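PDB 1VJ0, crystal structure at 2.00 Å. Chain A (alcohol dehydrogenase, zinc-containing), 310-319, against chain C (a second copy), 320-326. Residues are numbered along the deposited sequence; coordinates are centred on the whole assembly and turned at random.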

# COMPACT_ATOMS: atom_id res chain seq x y z
N VAL A 310 -22.81 12.06 -7.12
CA VAL A 310 -22.19 11.20 -6.14
C VAL A 310 -22.41 9.71 -6.42
O VAL A 310 -21.48 8.94 -6.30
CB VAL A 310 -22.67 11.53 -4.73
CG1 VAL A 310 -22.11 10.51 -3.70
CG2 VAL A 310 -22.32 12.98 -4.41
N TYR A 311 -23.63 9.29 -6.73
CA TYR A 311 -23.85 7.87 -6.97
C TYR A 311 -23.09 7.34 -8.18
O TYR A 311 -22.38 6.32 -8.09
CB TYR A 311 -25.33 7.59 -7.15
CG TYR A 311 -25.64 6.14 -7.36
CD1 TYR A 311 -25.56 5.26 -6.30
CD2 TYR A 311 -26.08 5.66 -8.60
CE1 TYR A 311 -25.87 3.93 -6.45
CE2 TYR A 311 -26.41 4.30 -8.76
CZ TYR A 311 -26.28 3.45 -7.66
OH TYR A 311 -26.58 2.10 -7.70
N GLU A 312 -23.26 8.04 -9.30
CA GLU A 312 -22.75 7.64 -10.60
C GLU A 312 -21.26 7.75 -10.68
O GLU A 312 -20.62 6.92 -11.30
CB GLU A 312 -23.35 8.53 -11.70
CG GLU A 312 -24.84 8.39 -11.87
CD GLU A 312 -25.66 9.38 -11.08
OE1 GLU A 312 -25.23 9.95 -10.06
OE2 GLU A 312 -26.78 9.65 -11.51
N TRP A 313 -20.69 8.80 -10.09
CA TRP A 313 -19.26 9.04 -10.22
C TRP A 313 -18.39 8.52 -9.11
O TRP A 313 -17.24 8.25 -9.37
CB TRP A 313 -18.93 10.52 -10.41
CG TRP A 313 -19.57 11.05 -11.59
CD1 TRP A 313 -20.15 10.35 -12.60
CD2 TRP A 313 -19.72 12.44 -11.93
NE1 TRP A 313 -20.65 11.21 -13.53
CE2 TRP A 313 -20.41 12.50 -13.14
CE3 TRP A 313 -19.32 13.63 -11.33
CZ2 TRP A 313 -20.74 13.70 -13.77
CZ3 TRP A 313 -19.68 14.85 -11.97
CH2 TRP A 313 -20.36 14.84 -13.16
N LEU A 314 -18.93 8.42 -7.89
CA LEU A 314 -18.17 7.86 -6.78
C LEU A 314 -18.59 6.47 -6.39
O LEU A 314 -17.79 5.58 -6.49
CB LEU A 314 -18.27 8.70 -5.52
CG LEU A 314 -17.26 9.77 -5.28
CD1 LEU A 314 -17.69 10.54 -3.99
CD2 LEU A 314 -15.85 9.26 -5.17
N VAL A 315 -19.83 6.30 -5.94
CA VAL A 315 -20.25 5.03 -5.30
C VAL A 315 -20.31 3.87 -6.31
O VAL A 315 -19.60 2.81 -6.19
CB VAL A 315 -21.57 5.22 -4.55
CG1 VAL A 315 -22.08 3.89 -3.94
CG2 VAL A 315 -21.43 6.31 -3.52
N LEU A 316 -21.18 4.04 -7.31
CA LEU A 316 -21.37 2.96 -8.29
C LEU A 316 -20.04 2.66 -9.03
O LEU A 316 -19.72 1.49 -9.39
CB LEU A 316 -22.44 3.39 -9.29
CG LEU A 316 -22.81 2.32 -10.32
CD1 LEU A 316 -23.41 1.11 -9.60
CD2 LEU A 316 -23.82 2.91 -11.30
N LYS A 317 -19.28 3.71 -9.27
CA LYS A 317 -17.94 3.54 -9.84
C LYS A 317 -16.87 2.96 -8.92
O LYS A 317 -15.81 2.61 -9.39
CB LYS A 317 -17.46 4.87 -10.42
CG LYS A 317 -16.97 4.70 -11.77
CD LYS A 317 -16.50 5.98 -12.39
CE LYS A 317 -17.53 6.55 -13.32
NZ LYS A 317 -17.35 6.18 -14.70
N ASN A 318 -17.07 2.92 -7.60
CA ASN A 318 -16.01 2.57 -6.67
C ASN A 318 -14.71 3.34 -7.01
O ASN A 318 -13.60 2.78 -7.02
CB ASN A 318 -15.85 1.05 -6.61
CG ASN A 318 -15.19 0.55 -5.33
OD1 ASN A 318 -15.87 0.07 -4.41
ND2 ASN A 318 -13.85 0.59 -5.29
N ALA A 319 -14.88 4.64 -7.31
CA ALA A 319 -13.81 5.49 -7.81
C ALA A 319 -13.03 6.14 -6.70
O ALA A 319 -13.55 6.42 -5.64
CB ALA A 319 -14.39 6.60 -8.73
N THR C 320 -8.68 12.33 -0.09
CA THR C 320 -9.13 11.17 -0.85
C THR C 320 -10.60 11.03 -0.63
O THR C 320 -11.06 10.93 0.55
CB THR C 320 -8.46 9.85 -0.36
OG1 THR C 320 -7.05 9.95 -0.46
CG2 THR C 320 -8.77 8.67 -1.31
N PHE C 321 -11.35 11.03 -1.73
CA PHE C 321 -12.73 10.63 -1.70
C PHE C 321 -12.79 9.26 -2.42
O PHE C 321 -12.42 9.16 -3.57
CB PHE C 321 -13.68 11.59 -2.43
CG PHE C 321 -13.97 12.86 -1.69
CD1 PHE C 321 -12.94 13.78 -1.45
CD2 PHE C 321 -15.26 13.19 -1.32
CE1 PHE C 321 -13.19 15.00 -0.76
CE2 PHE C 321 -15.51 14.42 -0.62
CZ PHE C 321 -14.46 15.29 -0.34
N LYS C 322 -13.31 8.27 -1.74
CA LYS C 322 -13.36 6.93 -2.22
C LYS C 322 -14.78 6.42 -2.20
O LYS C 322 -15.39 6.28 -1.13
CB LYS C 322 -12.53 6.09 -1.27
CG LYS C 322 -12.47 4.61 -1.57
CD LYS C 322 -12.01 4.41 -2.98
CE LYS C 322 -11.74 3.03 -3.34
NZ LYS C 322 -11.32 3.09 -4.77
N GLY C 323 -15.34 6.13 -3.38
CA GLY C 323 -16.65 5.52 -3.41
C GLY C 323 -16.55 4.04 -3.10
O GLY C 323 -15.63 3.43 -3.55
N ILE C 324 -17.57 3.45 -2.47
CA ILE C 324 -17.55 2.06 -2.03
C ILE C 324 -18.77 1.34 -2.58
O ILE C 324 -19.92 1.69 -2.25
CB ILE C 324 -17.56 1.97 -0.46
CG1 ILE C 324 -16.39 2.74 0.15
CG2 ILE C 324 -17.56 0.49 -0.03
CD1 ILE C 324 -15.00 2.30 -0.24
N TRP C 325 -18.53 0.33 -3.42
CA TRP C 325 -19.58 -0.45 -4.06
C TRP C 325 -19.56 -1.88 -3.47
O TRP C 325 -18.55 -2.61 -3.58
CB TRP C 325 -19.38 -0.47 -5.59
CG TRP C 325 -20.43 -1.21 -6.25
CD1 TRP C 325 -20.29 -2.40 -6.87
CD2 TRP C 325 -21.82 -0.87 -6.32
NE1 TRP C 325 -21.51 -2.82 -7.35
CE2 TRP C 325 -22.47 -1.90 -7.02
CE3 TRP C 325 -22.58 0.20 -5.87
CZ2 TRP C 325 -23.85 -1.90 -7.29
CZ3 TRP C 325 -23.95 0.23 -6.17
CH2 TRP C 325 -24.56 -0.82 -6.86
N VAL C 326 -20.65 -2.20 -2.79
CA VAL C 326 -20.92 -3.46 -2.17
C VAL C 326 -19.63 -4.05 -1.53
O VAL C 326 -18.93 -3.34 -0.78
CB VAL C 326 -21.70 -4.43 -3.19
CG1 VAL C 326 -23.01 -3.78 -3.60
CG2 VAL C 326 -20.92 -4.85 -4.47
O HOH W 1 -11.08 0.42 -6.62

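The chain C segment, a strand through Gly C323 and extended through Trp C325, runs past the C-terminal end of a chain A helix, crossing it at 104°. There the helix has unwound through a wide pi-type turn into a Schellman motif, with Asn A318 at positive phi, and the carbonyls and side chains of this ending meet the chain C segment.

Phe C321 opens the contact: the CB of Phe C321 lies 4.2 Å from CD2 of Leu A314, an apolar pairing between two buried residues. The CA-to-CB bond of Lys C322 points away, but its long chain, bent at chi2 (55°, p) and extended beyond, brings NZ back to donate to the backbone O of Asn A318 at 3.2 Å. The same NZ donates to water 1 (3.3 Å), which also accepts a weak bond from ND2 of Asn A318 (3.1 Å).

Gly C323 sits where the backbones come closest, its CA 4.1 Å from CA of Val A315. Its N donates to O of Ala A319 (2.9 Å), and its CA makes a CA-H...O contact with O of Leu A314 (3.3 Å). Glycine suits this place because a CB would point at the helix, 1.8 Å from that same Leu A314 O. CA of Asn A318 makes a CA-H...O contact with O of Gly C323 at 3.3 Å.

The CA-to-CB bond of Ile C324 points away, and the residue offers backbone instead, its O meeting CG1 of Val A315 at 3.5 Å.

The CA-to-CB bond of Trp C325 points toward chain A, and the residue has the largest covered area. Its N donates to OD1 of Asn A318 (2.9 Å), so the asparagine amide serves as a polar anchor for the chain C backbone just beyond the strand. The broad indole gives several apolar neighbours a surface: CD1 of Leu A316 lies over its six-membered ring, 3.6 Å from the centroid, a CH-pi contact, while CG1 of Val A315 is 4.2 Å from CE3 of Trp C325 and CE1 of Tyr A311 is 4.2 Å from CZ3 of Trp C325.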